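Local coordinates for beta-lactamase-like protein (Novosphingobium pentaromativorans US6-1, PDB 6AUF) that probably hydrolyses beta-lactam antibiotics as a subclass B3 metallo-beta-lactamase carrying two zinc ions in its active site, at residues E108-G114 against I152-P156; G39-P43 against P79-L85; P147-L151 against I215-Y220; A129-A133 against T178-T182. All coordinates share one frame; numbering follows the deposited sequence.

How the contacts relate
Contacts 1, 2 and 3 are gathered around the dinuclear zinc site, while contact 4 lies between the two beta sheets of the metallo-beta-lactamase fold. Contact 2 closes before any other contact opens; the segments of contacts 1, 3 and 4 alternate along the chain. Contacts 1 and 2 have centres about 12 Å apart and touch, Trp40 packing on Asp111. Contact 3, about 15 Å from contact 1 between centres, shares its loop after helix 131-139, and its Gln148 reaches His109. Helix 131-139 starts at contact 4 and packs on Phe155 and Glu108 of contact 1. Three contacts thus surround the metals, and contact 4 joins the sheets about 17 Å from contact 1, centre to centre.

Contact 1: E108-G114 against I152-P156; sequences EHHDHAG and IEGFP. With ZN (zinc ion), chain C; ZN (zinc ion), chain B.
Phe155 and His110 carry most of the meeting between the zinc-binding turn and the loop beyond it. The Phe155 ring lies against the backbone of 108-114: CE1 approaches Glu108 O at 3.3 Å with that oxygen at the ring edge, CD1 is 3.7 Å from His110 CA, and CB sits 3.7 Å from Gly114 CA. With chi1 at 56°, Phe155 CG stands between its backbone N and carbonyl carbon, which sends the ring back onto the helical turn. Glu153 lays its extended chain across the His110 imidazole at about a right angle. Its CG makes a CH-pi contact over the ring face, 4.0 Å from the centroid. Glu153 OE2 lies over the same face, offset toward the rim and 3.5 Å from His110 CG, with carboxylate and ring planes 51° apart.

Behind this layer comes the metal chemistry of the HxHxDH signature. His109 ND1 binds one zinc ion at 1.9 Å, together with His107 and His185; Asp111 OD2 (2.3 Å) and His112 NE2 (2.0 Å) bind the second zinc with His251. A second shell holds the turn: His109 NE2 is hydrogen-bonded to Asp146, and the Glu108 carboxylate to Ser186 and Gly188. Further out, Phe155 and Glu108 rest on Leu137 of helix 131-139; the loop between that helix and strand 162-164 packs against helix 110-113.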
loop_
_atom_site.group_PDB
_atom_site.type_symbol
_atom_site.label_atom_id
_atom_site.label_comp_id
_atom_site.label_asym_id
_atom_site.label_seq_id
_atom_site.Cartn_x
_atom_site.Cartn_y
_atom_site.Cartn_z
ATOM N N GLU A 108 -4.624 4.278 5.580
ATOM C CA GLU A 108 -5.974 4.156 6.124
ATOM C C GLU A 108 -6.995 4.995 5.365
ATOM O O GLU A 108 -7.923 5.555 5.956
ATOM C CB GLU A 108 -5.958 4.523 7.608
ATOM C CG GLU A 108 -5.736 6.019 7.940
ATOM C CD GLU A 108 -4.273 6.438 7.996
ATOM O OE1 GLU A 108 -3.980 7.475 8.639
ATOM O OE2 GLU A 108 -3.423 5.738 7.410
ATOM N N HIS A 109 -6.864 5.076 4.050
ATOM C CA HIS A 109 -7.814 5.790 3.211
ATOM C C HIS A 109 -8.730 4.810 2.489
ATOM O O HIS A 109 -8.372 3.649 2.283
ATOM C CB HIS A 109 -7.074 6.685 2.221
ATOM C CG HIS A 109 -6.384 7.845 2.877
ATOM N ND1 HIS A 109 -5.324 8.509 2.299
ATOM C CD2 HIS A 109 -6.605 8.455 4.067
ATOM C CE1 HIS A 109 -4.928 9.481 3.097
ATOM N NE2 HIS A 109 -5.690 9.472 4.176
ATOM N N HIS A 110 -9.926 5.294 2.122
ATOM C CA HIS A 110 -10.974 4.425 1.574
ATOM C C HIS A 110 -10.547 3.760 0.269
ATOM O O HIS A 110 -10.941 2.622 -0.013
ATOM C CB HIS A 110 -12.243 5.230 1.325
ATOM C CG HIS A 110 -12.098 6.199 0.201
ATOM N ND1 HIS A 110 -12.365 5.865 -1.108
ATOM C CD2 HIS A 110 -11.635 7.471 0.177
ATOM C CE1 HIS A 110 -12.115 6.903 -1.884
ATOM N NE2 HIS A 110 -11.673 7.891 -1.129
ATOM N N ASP A 111 -9.779 4.469 -0.562
ATOM C CA ASP A 111 -9.391 3.921 -1.857
ATOM C C ASP A 111 -8.471 2.716 -1.714
ATOM O O ASP A 111 -8.344 1.928 -2.659
ATOM C CB ASP A 111 -8.701 4.999 -2.686
ATOM C CG ASP A 111 -7.625 5.709 -1.899
ATOM O OD1 ASP A 111 -7.886 5.982 -0.706
ATOM O OD2 ASP A 111 -6.529 5.971 -2.445
ATOM N N HIS A 112 -7.808 2.567 -0.568
ATOM C CA HIS A 112 -6.915 1.437 -0.361
ATOM C C HIS A 112 -7.461 0.399 0.598
ATOM O O HIS A 112 -7.158 -0.785 0.449
ATOM C CB HIS A 112 -5.562 1.925 0.157
ATOM C CG HIS A 112 -4.876 2.871 -0.769
ATOM N ND1 HIS A 112 -4.100 2.444 -1.825
ATOM C CD2 HIS A 112 -4.862 4.223 -0.812
ATOM C CE1 HIS A 112 -3.627 3.493 -2.472
ATOM N NE2 HIS A 112 -4.072 4.584 -1.875
ATOM N N ALA A 113 -8.253 0.821 1.577
ATOM C CA ALA A 113 -8.774 -0.065 2.605
ATOM C C ALA A 113 -10.293 -0.050 2.625
ATOM O O ALA A 113 -10.901 -0.628 3.535
ATOM C CB ALA A 113 -8.204 0.321 3.984
ATOM N N GLY A 114 -10.917 0.579 1.628
ATOM C CA GLY A 114 -12.350 0.822 1.674
ATOM C C GLY A 114 -13.205 -0.421 1.855
ATOM O O GLY A 114 -14.314 -0.338 2.394
ATOM N N ILE A 152 -11.242 14.011 2.710
ATOM C CA ILE A 152 -11.423 12.605 2.377
ATOM C C ILE A 152 -12.648 12.040 3.099
ATOM O O ILE A 152 -13.048 12.512 4.173
ATOM C CB ILE A 152 -10.136 11.827 2.730
ATOM C CG1 ILE A 152 -9.725 10.881 1.590
ATOM C CG2 ILE A 152 -10.283 11.094 4.066
ATOM C CD1 ILE A 152 -9.320 11.591 0.311
ATOM N N GLU A 153 -13.256 11.024 2.493
ATOM C CA GLU A 153 -14.422 10.336 3.033
ATOM C C GLU A 153 -14.000 9.070 3.777
ATOM O O GLU A 153 -12.848 8.636 3.724
ATOM C CB GLU A 153 -15.398 9.986 1.905
ATOM C CG GLU A 153 -14.726 9.274 0.737
ATOM C CD GLU A 153 -15.658 8.339 0.002
ATOM O OE1 GLU A 153 -16.612 8.827 -0.643
ATOM O OE2 GLU A 153 -15.443 7.109 0.081
ATOM N N GLY A 154 -14.966 8.463 4.470
ATOM C CA GLY A 154 -14.706 7.307 5.298
ATOM C C GLY A 154 -15.071 5.996 4.618
ATOM O O GLY A 154 -15.461 5.946 3.455
ATOM N N PHE A 155 -14.938 4.918 5.383
ATOM C CA PHE A 155 -15.228 3.578 4.891
ATOM C C PHE A 155 -15.676 2.725 6.063
ATOM O O PHE A 155 -15.575 3.139 7.224
ATOM C CB PHE A 155 -14.009 2.958 4.204
ATOM C CG PHE A 155 -12.803 2.921 5.062
ATOM C CD1 PHE A 155 -11.957 4.016 5.130
ATOM C CD2 PHE A 155 -12.515 1.799 5.821
ATOM C CE1 PHE A 155 -10.829 3.993 5.941
ATOM C CE2 PHE A 155 -11.393 1.761 6.630
ATOM C CZ PHE A 155 -10.545 2.865 6.692
ATOM N N PRO A 156 -16.172 1.522 5.799
ATOM C CA PRO A 156 -16.786 0.735 6.868
ATOM C C PRO A 156 -15.734 0.200 7.821
ATOM O O PRO A 156 -14.710 -0.356 7.394
ATOM C CB PRO A 156 -17.502 -0.396 6.116
ATOM C CG PRO A 156 -16.729 -0.560 4.882
ATOM C CD PRO A 156 -16.153 0.793 4.522
HETATM ZN ZN ZN C . -4.157 8.177 0.830
HETATM ZN ZN ZN B . -4.235 6.339 -2.749
#

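Contact 2: G39-P43 against P79-L85; sequences GWSHP and PADAAPL
Ser41 and Asp81 face each other across a surface junction of the metallo-beta-lactamase fold, where the end of helix 37-40 meets the type I beta turn Pro79-Ala82 that leads into helix 83-91. Ser41 OG donates to Asp81 OD1, 2.6 Å away, and Asp81 OD1 accepts through its syn lone pair, the one on the side of the other carboxylate oxygen. Asp81 CG stands between its backbone N and carbonyl carbon (chi1 63°), which swings the carboxylate off the turn toward the serine.

Beside this polar pair the prolines and the leucine do the packing. Pro79 points its ring at the other segment: CG lies 3.8 Å from Trp40 CB, and CB is 3.7 Å from Ser41 OG. The Trp40 indole leads away from Pro79 instead, toward the zinc site, where its ring meets that of His251; a citrate molecule, probably from the crystallisation liquor, lies beside it. Of the Trp40 side chain mainly CB takes part here, while the ring probably lines the active-site pocket. Its carbonyl oxygen, which faces Pro79, accepts a hydrogen bond from Thr58, and Pro79 O is held by both Ala82 N and Ser115.

In the first turn of helix 83-91, Leu85 directs a single branch across the gap, laying CD2 against the Ser41 backbone oxygen. The same methyl, Leu85 CD2, is 4.2 Å from Pro43 CG.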
loop_
_atom_site.group_PDB
_atom_site.type_symbol
_atom_site.label_atom_id
_atom_site.label_comp_id
_atom_site.label_asym_id
_atom_site.label_seq_id
_atom_site.Cartn_x
_atom_site.Cartn_y
_atom_site.Cartn_z
ATOM N N GLY A 39 -9.680 4.143 -13.147
ATOM C CA GLY A 39 -9.154 2.812 -12.943
ATOM C C GLY A 39 -9.363 2.203 -11.573
ATOM O O GLY A 39 -9.293 0.976 -11.444
ATOM N N TRP A 40 -9.624 3.029 -10.551
ATOM C CA TRP A 40 -9.554 2.545 -9.171
ATOM C C TRP A 40 -10.459 1.343 -8.948
ATOM O O TRP A 40 -10.042 0.353 -8.339
ATOM C CB TRP A 40 -9.907 3.652 -8.184
ATOM C CG TRP A 40 -8.853 4.707 -8.059
ATOM C CD1 TRP A 40 -7.707 4.823 -8.799
ATOM C CD2 TRP A 40 -8.852 5.803 -7.144
ATOM N NE1 TRP A 40 -6.999 5.929 -8.403
ATOM C CE2 TRP A 40 -7.677 6.544 -7.382
ATOM C CE3 TRP A 40 -9.733 6.236 -6.147
ATOM C CZ2 TRP A 40 -7.360 7.693 -6.655
ATOM C CZ3 TRP A 40 -9.417 7.377 -5.428
ATOM C CH2 TRP A 40 -8.247 8.092 -5.691
ATOM N N SER A 41 -11.706 1.410 -9.417
ATOM C CA SER A 41 -12.627 0.288 -9.290
ATOM C C SER A 41 -12.754 -0.492 -10.591
ATOM O O SER A 41 -13.722 -1.243 -10.778
ATOM C CB SER A 41 -13.993 0.776 -8.813
ATOM O OG SER A 41 -13.903 1.280 -7.489
ATOM N N HIS A 42 -11.797 -0.330 -11.483
ATOM C CA HIS A 42 -11.835 -0.906 -12.814
ATOM C C HIS A 42 -11.043 -2.201 -12.842
ATOM O O HIS A 42 -9.873 -2.215 -12.429
ATOM C CB HIS A 42 -11.265 0.073 -13.826
ATOM C CG HIS A 42 -11.459 -0.357 -15.238
ATOM N ND1 HIS A 42 -10.725 -1.373 -15.806
ATOM C CD2 HIS A 42 -12.318 0.071 -16.191
ATOM C CE1 HIS A 42 -11.113 -1.546 -17.053
ATOM N NE2 HIS A 42 -12.075 -0.680 -17.310
ATOM N N PRO A 43 -11.630 -3.298 -13.308
ATOM C CA PRO A 43 -10.975 -4.600 -13.149
ATOM C C PRO A 43 -9.751 -4.732 -14.038
ATOM O O PRO A 43 -9.742 -4.301 -15.189
ATOM C CB PRO A 43 -12.066 -5.598 -13.549
ATOM C CG PRO A 43 -13.345 -4.790 -13.581
ATOM C CD PRO A 43 -12.929 -3.424 -13.984
ATOM N N PRO A 79 -10.767 0.204 -3.377
ATOM C CA PRO A 79 -11.889 1.042 -2.926
ATOM C C PRO A 79 -13.013 0.233 -2.292
ATOM O O PRO A 79 -13.024 -1.002 -2.278
ATOM C CB PRO A 79 -12.346 1.732 -4.213
ATOM C CG PRO A 79 -11.104 1.769 -5.072
ATOM C CD PRO A 79 -10.368 0.495 -4.767
ATOM N N ALA A 80 -13.998 0.967 -1.771
ATOM C CA ALA A 80 -15.033 0.339 -0.956
ATOM C C ALA A 80 -15.852 -0.674 -1.740
ATOM O O ALA A 80 -16.401 -1.608 -1.147
ATOM C CB ALA A 80 -15.950 1.401 -0.355
ATOM N N ASP A 81 -15.958 -0.519 -3.058
ATOM C CA ASP A 81 -16.785 -1.417 -3.860
ATOM C C ASP A 81 -15.985 -2.509 -4.550
ATOM O O ASP A 81 -16.542 -3.239 -5.373
ATOM C CB ASP A 81 -17.578 -0.635 -4.917
ATOM C CG ASP A 81 -16.676 0.076 -5.930
ATOM O OD1 ASP A 81 -15.433 -0.013 -5.800
ATOM O OD2 ASP A 81 -17.207 0.739 -6.848
ATOM N N ALA A 82 -14.701 -2.645 -4.239
ATOM C CA ALA A 82 -13.802 -3.447 -5.055
ATOM C C ALA A 82 -13.576 -4.856 -4.521
ATOM O O ALA A 82 -12.832 -5.620 -5.143
ATOM C CB ALA A 82 -12.457 -2.726 -5.209
ATOM N N ALA A 83 -14.199 -5.227 -3.404
ATOM C CA ALA A 83 -13.982 -6.544 -2.816
ATOM C C ALA A 83 -14.112 -7.668 -3.852
ATOM O O ALA A 83 -13.165 -8.449 -4.045
ATOM C CB ALA A 83 -14.959 -6.757 -1.658
ATOM N N PRO A 84 -15.254 -7.790 -4.542
ATOM C CA PRO A 84 -15.403 -8.896 -5.510
ATOM C C PRO A 84 -14.334 -8.913 -6.594
ATOM O O PRO A 84 -13.932 -9.993 -7.041
ATOM C CB PRO A 84 -16.802 -8.663 -6.103
ATOM C CG PRO A 84 -17.530 -7.875 -5.060
ATOM C CD PRO A 84 -16.483 -6.987 -4.423
ATOM N N LEU A 85 -13.860 -7.748 -7.034
ATOM C CA LEU A 85 -12.831 -7.723 -8.066
ATOM C C LEU A 85 -11.599 -8.508 -7.631
ATOM O O LEU A 85 -11.105 -9.366 -8.372
ATOM C CB LEU A 85 -12.466 -6.278 -8.404
ATOM C CG LEU A 85 -13.433 -5.509 -9.306
ATOM C CD1 LEU A 85 -14.849 -5.581 -8.776
ATOM C CD2 LEU A 85 -12.986 -4.065 -9.412
#

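Contact 3: P147-L151 against I215-Y220; sequences PQSGL and ISADDY
Pro147 leans on one face of the Tyr220 ring with its CA-CB-CG side, the two side chains side by side and pointing the same way, and this is the close-packed part of the contact. Pro147 CB sits over the ring face, 3.5 Å from its centroid and 15° off the normal, a CH-pi contact, while CG extends along the ring toward the phenol end. Tyr220 sets its CG anti to the backbone N (chi1 -179°), which brings the ring up beside the proline. Ser216 CB closes in on Pro147, 3.5 Å from its CB. Next to this CH-pi contact the Ala217 N-H bonds to Pro147 O at 2.9 Å, its donor tilted 34° from the carbonyl plane. Outside the pair, Tyr220 also meets the rings of His225 and Phe222, and both Tyr220 and Pro147 touch Arg228 of helix 226-241.

The solvent side is looser: Leu151, which is exposed, meets Ala217 at 4.2 Å between their CB atoms. Gln148 is buried, and crosses Ile215 obliquely with its NE2 3.8 Å from Ile215 CG1.

A single backbone bond and a proline-tyrosine CH-pi contact therefore join two loops, one after helix 131-139 and the other after strand 203-208. Gln148 lies beside His109 and His185 and makes a weak hydrogen bond to a citrate, probably from the crystallisation liquor, so its amide probably lines the zinc pocket.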
loop_
_atom_site.group_PDB
_atom_site.type_symbol
_atom_site.label_atom_id
_atom_site.label_comp_id
_atom_site.label_asym_id
_atom_site.label_seq_id
_atom_site.Cartn_x
_atom_site.Cartn_y
_atom_site.Cartn_z
ATOM N N PRO A 147 -3.738 15.395 7.254
ATOM C CA PRO A 147 -3.901 16.678 6.544
ATOM C C PRO A 147 -5.105 16.712 5.617
ATOM O O PRO A 147 -5.531 17.798 5.214
ATOM C CB PRO A 147 -2.590 16.818 5.757
ATOM C CG PRO A 147 -1.629 15.896 6.448
ATOM C CD PRO A 147 -2.467 14.741 6.915
ATOM N N GLN A 148 -5.682 15.564 5.282
ATOM C CA GLN A 148 -6.749 15.496 4.298
ATOM C C GLN A 148 -8.141 15.430 4.903
ATOM O O GLN A 148 -9.117 15.572 4.165
ATOM C CB GLN A 148 -6.557 14.286 3.386
ATOM C CG GLN A 148 -5.526 14.491 2.312
ATOM C CD GLN A 148 -5.618 13.417 1.269
ATOM O OE1 GLN A 148 -6.456 13.482 0.368
ATOM N NE2 GLN A 148 -4.784 12.397 1.401
ATOM N N SER A 149 -8.277 15.195 6.199
ATOM C CA SER A 149 -9.594 15.353 6.788
ATOM C C SER A 149 -9.858 16.838 6.980
ATOM O O SER A 149 -8.931 17.620 7.206
ATOM C CB SER A 149 -9.703 14.605 8.116
ATOM O OG SER A 149 -9.075 15.320 9.163
ATOM N N GLY A 150 -11.119 17.237 6.834
ATOM C CA GLY A 150 -12.198 16.343 6.457
ATOM C C GLY A 150 -12.596 16.475 4.998
ATOM O O GLY A 150 -13.781 16.533 4.653
ATOM N N LEU A 151 -11.582 16.541 4.136
ATOM C CA LEU A 151 -11.800 16.384 2.702
ATOM C C LEU A 151 -12.141 14.935 2.367
ATOM O O LEU A 151 -13.215 14.642 1.830
ATOM C CB LEU A 151 -10.554 16.852 1.940
ATOM C CG LEU A 151 -10.092 16.141 0.665
ATOM C CD1 LEU A 151 -10.853 16.641 -0.566
ATOM C CD2 LEU A 151 -8.586 16.314 0.486
ATOM N N ILE A 215 -0.076 15.702 0.896
ATOM C CA ILE A 215 -1.175 16.461 0.315
ATOM C C ILE A 215 -2.229 16.663 1.386
ATOM O O ILE A 215 -2.344 15.869 2.322
ATOM C CB ILE A 215 -1.780 15.760 -0.931
ATOM C CG1 ILE A 215 -2.208 14.327 -0.602
ATOM C CG2 ILE A 215 -0.790 15.798 -2.108
ATOM C CD1 ILE A 215 -2.669 13.512 -1.829
ATOM N N SER A 216 -3.016 17.727 1.234
ATOM C CA SER A 216 -3.900 18.166 2.300
ATOM C C SER A 216 -5.150 18.790 1.716
ATOM O O SER A 216 -5.202 19.145 0.538
ATOM C CB SER A 216 -3.208 19.193 3.197
ATOM O OG SER A 216 -3.015 20.409 2.492
ATOM N N ALA A 217 -6.155 18.950 2.572
ATOM C CA ALA A 217 -7.205 19.914 2.299
ATOM C C ALA A 217 -6.580 21.297 2.083
ATOM O O ALA A 217 -5.412 21.540 2.413
ATOM C CB ALA A 217 -8.209 19.937 3.449
ATOM N N ASP A 218 -7.372 22.214 1.519
ATOM C CA ASP A 218 -6.831 23.522 1.146
ATOM C C ASP A 218 -6.392 24.312 2.370
ATOM O O ASP A 218 -5.282 24.860 2.409
ATOM C CB ASP A 218 -7.863 24.319 0.355
ATOM C CG ASP A 218 -8.263 23.638 -0.936
ATOM O OD1 ASP A 218 -7.722 22.549 -1.234
ATOM O OD2 ASP A 218 -9.126 24.200 -1.645
ATOM N N ASP A 219 -7.261 24.390 3.376
ATOM C CA ASP A 219 -7.002 25.191 4.561
ATOM C C ASP A 219 -5.909 24.605 5.452
ATOM O O ASP A 219 -5.516 25.252 6.425
ATOM C CB ASP A 219 -8.300 25.345 5.349
ATOM C CG ASP A 219 -8.942 24.004 5.672
ATOM O OD1 ASP A 219 -8.358 22.959 5.311
ATOM O OD2 ASP A 219 -10.031 23.987 6.282
ATOM N N TYR A 220 -5.407 23.413 5.155
ATOM C CA TYR A 220 -4.401 22.795 5.999
ATOM C C TYR A 220 -3.012 23.310 5.659
ATOM O O TYR A 220 -2.657 23.431 4.483
ATOM C CB TYR A 220 -4.428 21.282 5.838
ATOM C CG TYR A 220 -3.421 20.565 6.717
ATOM C CD1 TYR A 220 -2.108 20.357 6.300
ATOM C CD2 TYR A 220 -3.792 20.085 7.966
ATOM C CE1 TYR A 220 -1.196 19.687 7.120
ATOM C CE2 TYR A 220 -2.896 19.418 8.781
ATOM C CZ TYR A 220 -1.608 19.224 8.357
ATOM O OH TYR A 220 -0.749 18.556 9.188
#

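Contact 4: A129-A133 against T178-T182; sequences AVASA and TVRET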
loop_
_atom_site.group_PDB
_atom_site.type_symbol
_atom_site.label_atom_id
_atom_site.label_comp_id
_atom_site.label_asym_id
_atom_site.label_seq_id
_atom_site.Cartn_x
_atom_site.Cartn_y
_atom_site.Cartn_z
ATOM N N ALA A 129 -2.337 -4.338 12.038
ATOM C CA ALA A 129 -2.057 -2.971 11.616
ATOM C C ALA A 129 -1.192 -2.266 12.652
ATOM O O ALA A 129 -1.163 -2.642 13.827
ATOM C CB ALA A 129 -3.354 -2.193 11.379
ATOM N N VAL A 130 -0.478 -1.234 12.185
ATOM C CA VAL A 130 0.340 -0.407 13.064
ATOM C C VAL A 130 -0.554 0.394 14.003
ATOM O O VAL A 130 -1.687 0.765 13.671
ATOM C CB VAL A 130 1.251 0.540 12.257
ATOM C CG1 VAL A 130 2.165 -0.234 11.367
ATOM C CG2 VAL A 130 0.423 1.537 11.462
ATOM N N ALA A 131 -0.035 0.687 15.185
ATOM C CA ALA A 131 -0.845 1.422 16.143
ATOM C C ALA A 131 -1.298 2.767 15.574
ATOM O O ALA A 131 -2.435 3.196 15.806
ATOM C CB ALA A 131 -0.068 1.600 17.453
ATOM N N SER A 132 -0.427 3.452 14.832
ATOM C CA SER A 132 -0.790 4.749 14.263
ATOM C C SER A 132 -1.998 4.689 13.325
ATOM O O SER A 132 -2.558 5.744 12.985
ATOM C CB SER A 132 0.411 5.321 13.524
ATOM O OG SER A 132 1.524 5.385 14.394
ATOM N N ALA A 133 -2.413 3.495 12.896
ATOM C CA ALA A 133 -3.572 3.352 12.035
ATOM C C ALA A 133 -4.805 2.829 12.755
ATOM O O ALA A 133 -5.917 3.045 12.265
ATOM C CB ALA A 133 -3.247 2.423 10.853
ATOM N N THR A 178 7.414 -8.002 7.259
ATOM C CA THR A 178 7.866 -7.130 8.330
ATOM C C THR A 178 7.522 -5.674 7.994
ATOM O O THR A 178 7.784 -5.196 6.882
ATOM C CB THR A 178 9.355 -7.384 8.591
ATOM O OG1 THR A 178 10.047 -6.152 8.788
ATOM C CG2 THR A 178 9.970 -8.170 7.427
ATOM N N VAL A 179 6.880 -4.989 8.954
ATOM C CA VAL A 179 6.252 -3.682 8.762
ATOM C C VAL A 179 7.134 -2.560 9.315
ATOM O O VAL A 179 7.860 -2.716 10.301
ATOM C CB VAL A 179 4.870 -3.634 9.445
ATOM C CG1 VAL A 179 5.056 -3.448 10.959
ATOM C CG2 VAL A 179 4.029 -2.503 8.874
ATOM N N ARG A 180 7.036 -1.400 8.681
ATOM C CA ARG A 180 7.642 -0.177 9.161
ATOM C C ARG A 180 6.567 0.899 9.193
ATOM O O ARG A 180 5.837 1.075 8.207
ATOM C CB ARG A 180 8.800 0.294 8.266
ATOM C CG ARG A 180 10.090 -0.543 8.280
ATOM C CD ARG A 180 10.640 -0.836 9.643
ATOM N NE ARG A 180 10.911 0.370 10.428
ATOM C CZ ARG A 180 12.121 0.896 10.627
ATOM N NH1 ARG A 180 13.195 0.341 10.079
ATOM N NH2 ARG A 180 12.263 1.991 11.378
ATOM N N GLU A 181 6.479 1.628 10.313
ATOM C CA GLU A 181 5.690 2.856 10.327
ATOM C C GLU A 181 6.389 3.915 9.477
ATOM O O GLU A 181 7.545 4.275 9.745
ATOM C CB GLU A 181 5.468 3.357 11.752
ATOM C CG GLU A 181 4.205 2.771 12.380
ATOM C CD GLU A 181 3.848 3.403 13.709
ATOM O OE1 GLU A 181 2.708 3.202 14.204
ATOM O OE2 GLU A 181 4.715 4.107 14.253
ATOM N N THR A 182 5.690 4.407 8.453
ATOM C CA THR A 182 6.261 5.299 7.435
ATOM C C THR A 182 5.311 6.473 7.204
ATOM O O THR A 182 4.712 6.598 6.132
ATOM C CB THR A 182 6.526 4.535 6.126
ATOM O OG1 THR A 182 5.306 3.942 5.642
ATOM C CG2 THR A 182 7.511 3.418 6.354
#
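Glu181 reaches from strand 175-181 to Ser132 in the first turn of helix 131-139, spanning the two beta sheets at the core of the alpha-beta/beta-alpha sandwich. One carboxylate oxygen takes both bonds across the contact. Glu181 OE1 accepts the Ser132 N-H at 3.2 Å, met nearly along the C-O axis with an N-H...O angle of 154°, and it also accepts from Ser132 OG. Ser132 OG is anti to its own carbonyl carbon (chi1 -55°), beside the backbone N, which lets hydroxyl and amide converge on the same acceptor.

The other oxygen, Glu181 OE2, is salt-bridged to Arg231 of helix 226-241, so both carboxylate oxygens of this buried residue have partners; these would be expected to stabilise its negative charge. The Glu181 backbone is satisfied as well: its N bonds to Asp166 and its O to Arg238. Asp166 also forms a salt bridge with Arg180.

Next to the polar bridge, Val130 at the end of strand 126-130 packs on the glutamate stem, its CB 3.7 Å from Glu181 CG. The CG1 branch of Val130 meets Val179 CG2 at 3.9 Å.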